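Local structure of acidocalcisomal pyrophosphatase (5CUV) at residues F71-S74 / M75-R78; I130-E133 / K134-A137; D114-K117 / Q118-E122; V47-P51 / E52-R56. The protein probably hydrolyses inorganic diphosphate to phosphate in acidocalcisomes, as a magnesium-dependent soluble pyrophosphatase of the PPase family. All coordinates share one frame; numbering follows the deposited sequence.

All four contacts are local, at or within helices of the N-terminal region, on the same side of the chain's centre and roughly 50 Å from it, away from the malate and magnesium sites. Along the chain the order is interaction 4, 1, 3, 2. Interaction 4 opens helix 51-56 and touches interaction 1, at the start of helix 73-87, with centres about 12 Å apart. Interaction 2, at the start of helix 132-141, lies about 15 Å from interaction 1 and about 14 Å from interaction 3 in helix 113-123, centre to centre, and touches both. Interactions 1, 2 and 3 lie in a helical unit consistent with paired EF-hands, on which interaction 4 packs from an earlier helix.

Interaction 1 (F71-S74 / M75-R78); sequences FTLS and MEKR
Met75, a selenomethionine, lays its terminal methyl on the ring of Phe71. Met75 CE is 3.3 Å from the centroid of the Phe71 ring and only 13° off the ring normal, so the methyl sits over the middle of the face in a CH-pi contact. SE of Met75 follows at 4.4 Å from the same centroid, still over the face, which makes the pair a Met-aromatic contact as well. The torsions of Met75 account for the placement: CG stands anti to the carbonyl carbon, the chain continues extended to SE, and a bend at the last torsion (chi3 72°) turns CE onto the ring. Thr72 OG1 lies between its own backbone N and carbonyl carbon (chi1 62°), where it accepts from Met75 N at 2.8 Å; CG of Met75 rests against the same OG1 at 3.2 Å. CG of Glu76 approaches CB of Phe71 only loosely, at 4.1 Å. The backbone is in helical register from here on: Glu76 N donates to Thr72 O at 3.1 Å and Lys77 N to Leu73 O at 3.0 Å. Around this turn, Leu63 and Val64 of helix 60-66 touch the Phe71 side chain, Leu50 packs on both Phe71 and Met75, and Val257 of a second subunit also meets Phe71. The side chain of Leu73 touches Trp136 of helix 132-141. Taken together, the hydroxyl-to-amide bond and the carbonyl bonds that follow it define a threonine N-cap at the start of helix 73-87.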
# COMPACT_ATOMS: atom_id res chain seq x y z
N PHE A 71 -37.33 25.33 -2.65
CA PHE A 71 -37.76 26.63 -3.07
C PHE A 71 -39.26 26.58 -3.15
O PHE A 71 -39.84 25.55 -3.49
CB PHE A 71 -37.13 26.99 -4.42
CG PHE A 71 -35.83 27.69 -4.30
CD1 PHE A 71 -35.02 27.52 -3.15
CD2 PHE A 71 -35.38 28.52 -5.33
CE1 PHE A 71 -33.76 28.18 -3.03
CE2 PHE A 71 -34.14 29.18 -5.23
CZ PHE A 71 -33.33 29.01 -4.08
N THR A 72 -39.90 27.69 -2.80
CA THR A 72 -41.36 27.78 -2.89
C THR A 72 -41.69 27.95 -4.38
O THR A 72 -40.79 28.00 -5.22
CB THR A 72 -41.89 29.03 -2.15
OG1 THR A 72 -41.35 30.21 -2.77
CG2 THR A 72 -41.47 29.00 -0.66
N LEU A 73 -42.97 28.04 -4.70
CA LEU A 73 -43.36 28.25 -6.08
C LEU A 73 -43.02 29.71 -6.34
O LEU A 73 -42.61 30.09 -7.43
CB LEU A 73 -44.85 27.99 -6.25
CG LEU A 73 -45.34 28.11 -7.69
CD1 LEU A 73 -44.58 27.16 -8.61
CD2 LEU A 73 -46.82 27.80 -7.71
N SER A 74 -43.18 30.54 -5.31
CA SER A 74 -42.86 31.95 -5.46
C SER A 74 -41.40 32.07 -5.85
O SER A 74 -41.07 32.84 -6.76
CB SER A 74 -43.09 32.68 -4.13
OG SER A 74 -42.12 33.71 -3.93
N MSE A 75 -40.53 31.31 -5.18
CA MSE A 75 -39.10 31.39 -5.47
C MSE A 75 -38.74 30.82 -6.88
O MSE A 75 -37.89 31.39 -7.60
CB MSE A 75 -38.33 30.63 -4.39
CG MSE A 75 -38.40 31.29 -3.02
SE MSE A 75 -37.51 30.32 -1.62
CE MSE A 75 -35.67 30.66 -2.17
N GLU A 76 -39.38 29.73 -7.30
CA GLU A 76 -39.07 29.23 -8.64
C GLU A 76 -39.48 30.27 -9.72
O GLU A 76 -38.75 30.48 -10.68
CB GLU A 76 -39.78 27.89 -8.82
CG GLU A 76 -39.20 26.80 -7.91
CD GLU A 76 -39.91 25.45 -8.05
OE1 GLU A 76 -41.12 25.39 -7.72
OE2 GLU A 76 -39.26 24.45 -8.51
N LYS A 77 -40.61 30.94 -9.51
CA LYS A 77 -41.09 31.97 -10.41
C LYS A 77 -40.04 33.02 -10.65
O LYS A 77 -39.71 33.36 -11.80
CB LYS A 77 -42.30 32.66 -9.81
CG LYS A 77 -42.94 33.76 -10.65
CD LYS A 77 -44.46 33.57 -10.57
CE LYS A 77 -45.27 34.67 -11.26
NZ LYS A 77 -45.19 35.97 -10.54
N ARG A 78 -39.51 33.57 -9.57
CA ARG A 78 -38.54 34.62 -9.74
C ARG A 78 -37.29 34.12 -10.47
O ARG A 78 -36.56 34.90 -11.10
CB ARG A 78 -38.20 35.25 -8.38
CG ARG A 78 -37.51 36.60 -8.54
CD ARG A 78 -37.08 37.25 -7.21
NE ARG A 78 -38.10 38.07 -6.53
CZ ARG A 78 -39.19 37.61 -5.91
NH1 ARG A 78 -39.46 36.29 -5.86
NH2 ARG A 78 -40.00 38.47 -5.30

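Interaction 2 (I130-E133 / K134-A137); sequences ITFE and KFWA
CB of Lys134 lies beside CG2 of Thr131, 3.2 Å away in the model. In Thr131 OG1 is turned anti to the backbone N (chi1 -167°), which brings the methyl rather than the hydroxyl over the first turn; accordingly Thr131, although at the N-cap position, makes no side-chain capping bond. Phe135 donates its backbone N to Thr131 O at 2.8 Å, and its ring meets Phe132 through CD2, 4.1 Å from Phe132 CE1, which lies near the plane of the Phe135 ring, at its edge. Beyond the two segments the Phe135 side chain touches Ile100 and Met103 of helix 97-106, while Ile130 pairs by backbone bonds with Leu95 in the short antiparallel sheet; such a short antiparallel link between two loops is consistent with a paired EF-hand arrangement. Trp136 comes next, its N bonded to Phe132 O and its CB over one face of the Phe132 ring, 4.1 Å from the ring centroid and displaced toward the rim. The Phe132 ring and the five-membered ring of Trp136 are inclined by only 20°, yet their centroids are 5.7 Å apart, so they barely overlap. Ala137 completes the turn, its N donating to Glu133 O at 2.9 Å.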
# COMPACT_ATOMS: atom_id res chain seq x y z
N ILE A 130 -45.56 35.73 -26.62
CA ILE A 130 -45.86 35.16 -25.31
C ILE A 130 -45.22 35.84 -24.12
O ILE A 130 -44.00 35.94 -24.02
CB ILE A 130 -45.52 33.70 -25.29
CG1 ILE A 130 -46.10 33.03 -26.53
CG2 ILE A 130 -46.09 33.06 -24.06
CD1 ILE A 130 -45.97 31.53 -26.51
N THR A 131 -46.06 36.34 -23.24
CA THR A 131 -45.59 37.04 -22.06
C THR A 131 -45.12 36.02 -21.02
O THR A 131 -45.48 34.84 -21.06
CB THR A 131 -46.72 37.89 -21.45
OG1 THR A 131 -46.17 38.78 -20.49
CG2 THR A 131 -47.72 37.02 -20.74
N PHE A 132 -44.30 36.49 -20.09
CA PHE A 132 -43.81 35.64 -19.02
C PHE A 132 -45.02 35.12 -18.23
O PHE A 132 -45.22 33.89 -18.12
CB PHE A 132 -42.85 36.40 -18.09
CG PHE A 132 -42.34 35.57 -16.96
CD1 PHE A 132 -41.78 34.33 -17.20
CD2 PHE A 132 -42.60 35.93 -15.65
CE1 PHE A 132 -41.51 33.45 -16.16
CE2 PHE A 132 -42.32 35.06 -14.61
CZ PHE A 132 -41.78 33.82 -14.87
N GLU A 133 -45.83 36.03 -17.71
CA GLU A 133 -46.98 35.61 -16.93
C GLU A 133 -47.77 34.53 -17.63
O GLU A 133 -48.20 33.57 -16.98
CB GLU A 133 -47.94 36.76 -16.64
CG GLU A 133 -47.54 37.66 -15.47
CD GLU A 133 -47.11 36.87 -14.23
OE1 GLU A 133 -47.65 35.76 -13.97
OE2 GLU A 133 -46.22 37.39 -13.52
N LYS A 134 -47.98 34.68 -18.93
CA LYS A 134 -48.74 33.67 -19.66
C LYS A 134 -47.91 32.42 -19.76
O LYS A 134 -48.46 31.32 -19.76
CB LYS A 134 -49.13 34.15 -21.06
CG LYS A 134 -50.53 34.78 -21.17
CD LYS A 134 -51.63 34.01 -20.36
CE LYS A 134 -53.05 34.38 -20.83
NZ LYS A 134 -53.00 35.67 -21.58
N PHE A 135 -46.59 32.58 -19.87
CA PHE A 135 -45.72 31.42 -19.96
C PHE A 135 -45.79 30.69 -18.65
O PHE A 135 -46.23 29.54 -18.59
CB PHE A 135 -44.28 31.84 -20.23
CG PHE A 135 -43.28 30.71 -20.13
CD1 PHE A 135 -43.31 29.64 -21.04
CD2 PHE A 135 -42.33 30.69 -19.08
CE1 PHE A 135 -42.43 28.56 -20.89
CE2 PHE A 135 -41.45 29.61 -18.93
CZ PHE A 135 -41.50 28.55 -19.84
N TRP A 136 -45.39 31.40 -17.60
CA TRP A 136 -45.38 30.84 -16.25
C TRP A 136 -46.72 30.22 -15.89
O TRP A 136 -46.76 29.18 -15.28
CB TRP A 136 -44.95 31.90 -15.23
CG TRP A 136 -44.89 31.39 -13.82
CD1 TRP A 136 -45.63 31.83 -12.77
CD2 TRP A 136 -44.10 30.29 -13.32
NE1 TRP A 136 -45.37 31.08 -11.64
CE2 TRP A 136 -44.44 30.12 -11.94
CE3 TRP A 136 -43.15 29.43 -13.89
CZ2 TRP A 136 -43.87 29.13 -11.13
CZ3 TRP A 136 -42.58 28.44 -13.08
CH2 TRP A 136 -42.94 28.30 -11.71
N ALA A 137 -47.82 30.82 -16.31
CA ALA A 137 -49.14 30.27 -16.00
C ALA A 137 -49.33 28.93 -16.68
O ALA A 137 -49.91 27.99 -16.13
CB ALA A 137 -50.21 31.23 -16.46

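Interaction 3 (D114-K117 / Q118-E122); sequences DDVK and QMKSE
Asp114 and Gln118 open a regular alpha-helical run in helix 113-123, part of a helical unit whose topology is consistent with a pair of EF-hands. Gln118 N donates to Asp114 O at 3.1 Å. Asp115 follows the same pattern, its O accepting from Met119 N at 3.1 Å, while its own N donates to OD1 of Asn112, just before the helix. Val116 contributes both backbone and side chain: its O takes Lys120 N at 3.2 Å, and its CG1, anti to the backbone N (chi1 162°), runs alongside the lysine. The chain of Lys120 is extended beyond CG and points the same way as Val116, so that CE and NZ of Lys120 both lie 3.9 Å from Val116 CG1. Met119, a selenomethionine bent at its second and third torsions, brings CE to 4.4 Å from Val116 CG1, a looser approach; Met119 also touches Ile100 of helix 97-106 and Trp138 of helix 132-141. Lys117 closes the segment through its carbonyl, with Ser121 N donating to Lys117 O at 3.0 Å.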
# COMPACT_ATOMS: atom_id res chain seq x y z
N ASP A 114 -46.68 17.35 -31.06
CA ASP A 114 -47.98 17.46 -30.40
C ASP A 114 -47.97 18.49 -29.27
O ASP A 114 -48.78 19.40 -29.25
CB ASP A 114 -48.39 16.10 -29.80
CG ASP A 114 -47.89 14.91 -30.64
OD1 ASP A 114 -47.90 15.01 -31.90
OD2 ASP A 114 -47.49 13.87 -30.03
N ASP A 115 -47.06 18.33 -28.32
CA ASP A 115 -46.95 19.24 -27.18
C ASP A 115 -46.88 20.70 -27.53
O ASP A 115 -47.49 21.53 -26.85
CB ASP A 115 -45.73 18.90 -26.35
CG ASP A 115 -45.95 17.70 -25.48
OD1 ASP A 115 -47.03 17.64 -24.82
OD2 ASP A 115 -45.05 16.83 -25.47
N VAL A 116 -46.11 21.04 -28.56
CA VAL A 116 -46.00 22.44 -28.95
C VAL A 116 -47.37 22.98 -29.32
O VAL A 116 -47.73 24.10 -28.96
CB VAL A 116 -45.03 22.62 -30.14
CG1 VAL A 116 -45.25 23.98 -30.80
CG2 VAL A 116 -43.61 22.51 -29.64
N LYS A 117 -48.12 22.17 -30.05
CA LYS A 117 -49.45 22.58 -30.44
C LYS A 117 -50.24 22.87 -29.17
O LYS A 117 -50.76 23.97 -29.01
CB LYS A 117 -50.10 21.49 -31.29
CG LYS A 117 -49.23 21.08 -32.52
CD LYS A 117 -49.94 20.11 -33.51
CE LYS A 117 -49.28 18.69 -33.57
NZ LYS A 117 -49.81 17.72 -34.63
N GLN A 118 -50.28 21.92 -28.24
CA GLN A 118 -51.01 22.09 -26.98
C GLN A 118 -50.64 23.35 -26.22
O GLN A 118 -51.50 23.94 -25.60
CB GLN A 118 -50.82 20.88 -26.07
CG GLN A 118 -52.08 20.48 -25.26
CD GLN A 118 -51.95 20.61 -23.72
OE1 GLN A 118 -52.80 20.09 -22.97
NE2 GLN A 118 -50.91 21.30 -23.24
N MSE A 119 -49.45 23.79 -26.21
CA MSE A 119 -49.10 25.03 -25.67
C MSE A 119 -49.58 26.24 -26.32
O MSE A 119 -49.94 27.14 -25.75
CB MSE A 119 -47.65 25.02 -25.89
CG MSE A 119 -46.73 26.05 -25.27
SE MSE A 119 -46.18 27.39 -26.45
CE MSE A 119 -44.81 26.89 -27.54
N LYS A 120 -49.54 26.28 -27.58
CA LYS A 120 -50.09 27.41 -28.33
C LYS A 120 -51.58 27.52 -28.03
O LYS A 120 -52.08 28.58 -27.66
CB LYS A 120 -49.88 27.26 -29.85
CG LYS A 120 -48.44 27.29 -30.28
CD LYS A 120 -48.30 27.19 -31.76
CE LYS A 120 -46.83 27.34 -32.14
NZ LYS A 120 -46.43 26.64 -33.42
N SER A 121 -52.29 26.41 -28.19
CA SER A 121 -53.73 26.37 -27.93
C SER A 121 -54.03 26.96 -26.53
O SER A 121 -54.92 27.77 -26.37
CB SER A 121 -54.20 24.94 -28.02
OG SER A 121 -55.58 24.91 -27.87
N GLU A 122 -53.24 26.54 -25.54
CA GLU A 122 -53.33 27.00 -24.15
C GLU A 122 -53.12 28.49 -24.03
O GLU A 122 -53.88 29.18 -23.34
CB GLU A 122 -52.25 26.35 -23.29
CG GLU A 122 -52.37 24.86 -23.10
CD GLU A 122 -53.54 24.51 -22.24
OE1 GLU A 122 -53.52 24.92 -21.05
OE2 GLU A 122 -54.46 23.85 -22.77

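Interaction 4 (V47-P51 / E52-R56); sequences VKPLP and EACKR
Leu50 O receives two weak bonds from the helix that follows, one from Ala53 N at 3.2 Å and one from Cys54 N at 3.4 Å. The backbone shows where the helix starts: psi is 139° at Leu50, still extended, and -46° at Pro51, so Leu50 holds the N-cap position and Pro51 the first place of helix 51-56. A proline fits that place well, since a residue in the first turn needs no N-H to donate within the helix. The first bond of normal length runs from Lys55 N to Pro51 O at 2.9 Å. Before the turn, Leu50 N is bonded to Glu60 OE1, which ties the N-cap residue to helix 60-66; at the far end Arg56 donates NH2 to Ile370 O of a third subunit. Among the side chains, Glu52 folds back beside Pro51 and Leu50. Its chain bends at chi2 (-70°), which brings Glu52 OE2 to 3.0 Å from Pro51 CD and 3.2 Å from Leu50 CB. Cys54 meets the loop at another point: with SG anti to the carbonyl carbon, its sulfur reaches the proline ring, 3.3 Å from Pro49 CG.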
# COMPACT_ATOMS: atom_id res chain seq x y z
N VAL A 47 -29.18 42.32 -11.42
CA VAL A 47 -30.00 41.14 -11.14
C VAL A 47 -30.23 41.15 -9.63
O VAL A 47 -29.27 41.15 -8.85
CB VAL A 47 -29.29 39.81 -11.54
CG1 VAL A 47 -29.29 39.65 -13.06
CG2 VAL A 47 -27.87 39.80 -11.00
N LYS A 48 -31.50 41.17 -9.24
CA LYS A 48 -31.85 41.20 -7.82
C LYS A 48 -31.91 39.81 -7.18
O LYS A 48 -32.70 38.95 -7.58
CB LYS A 48 -33.19 41.94 -7.60
CG LYS A 48 -33.25 43.38 -8.16
CD LYS A 48 -32.07 44.27 -7.70
CE LYS A 48 -32.06 45.62 -8.42
NZ LYS A 48 -30.67 46.11 -8.68
N PRO A 49 -31.07 39.57 -6.18
CA PRO A 49 -31.11 38.25 -5.55
C PRO A 49 -32.42 38.01 -4.80
O PRO A 49 -32.95 38.88 -4.14
CB PRO A 49 -29.87 38.26 -4.64
CG PRO A 49 -29.75 39.68 -4.28
CD PRO A 49 -30.01 40.39 -5.58
N LEU A 50 -32.94 36.80 -4.94
CA LEU A 50 -34.16 36.43 -4.27
C LEU A 50 -34.18 37.08 -2.88
O LEU A 50 -33.16 37.14 -2.20
CB LEU A 50 -34.25 34.91 -4.15
CG LEU A 50 -34.13 34.04 -5.39
CD1 LEU A 50 -34.51 32.62 -5.04
CD2 LEU A 50 -35.04 34.52 -6.45
N PRO A 51 -35.35 37.59 -2.45
CA PRO A 51 -35.40 38.21 -1.13
C PRO A 51 -35.00 37.26 0.01
O PRO A 51 -34.22 37.64 0.87
CB PRO A 51 -36.85 38.69 -1.02
CG PRO A 51 -37.60 37.72 -1.89
CD PRO A 51 -36.68 37.61 -3.09
N GLU A 52 -35.52 36.03 0.02
CA GLU A 52 -35.16 35.11 1.11
C GLU A 52 -33.64 34.98 1.32
O GLU A 52 -33.19 34.74 2.43
CB GLU A 52 -35.84 33.73 0.93
CG GLU A 52 -36.08 33.26 -0.50
CD GLU A 52 -37.18 34.05 -1.28
OE1 GLU A 52 -38.38 34.05 -0.88
OE2 GLU A 52 -36.82 34.66 -2.33
N ALA A 53 -32.86 35.14 0.25
CA ALA A 53 -31.42 35.07 0.34
C ALA A 53 -30.90 36.34 1.04
O ALA A 53 -30.32 36.24 2.12
CB ALA A 53 -30.81 34.93 -1.03
N CYS A 54 -31.11 37.50 0.44
CA CYS A 54 -30.71 38.79 1.03
C CYS A 54 -31.06 38.93 2.51
O CYS A 54 -30.23 39.35 3.32
CB CYS A 54 -31.39 39.95 0.31
SG CYS A 54 -31.52 39.73 -1.46
N LYS A 55 -32.32 38.64 2.85
CA LYS A 55 -32.76 38.73 4.23
C LYS A 55 -31.83 37.94 5.13
O LYS A 55 -31.39 38.44 6.14
CB LYS A 55 -34.19 38.21 4.38
CG LYS A 55 -34.50 37.46 5.73
CD LYS A 55 -34.79 35.96 5.48
CE LYS A 55 -35.87 35.71 4.36
NZ LYS A 55 -36.16 34.26 3.99
N ARG A 56 -31.54 36.70 4.75
CA ARG A 56 -30.66 35.84 5.54
C ARG A 56 -29.18 36.15 5.53
O ARG A 56 -28.50 35.81 6.48
CB ARG A 56 -30.85 34.37 5.16
CG ARG A 56 -32.15 33.80 5.68
CD ARG A 56 -32.08 32.33 5.78
NE ARG A 56 -30.90 31.93 6.52
CZ ARG A 56 -30.36 30.72 6.46
NH1 ARG A 56 -30.92 29.81 5.68
NH2 ARG A 56 -29.27 30.43 7.15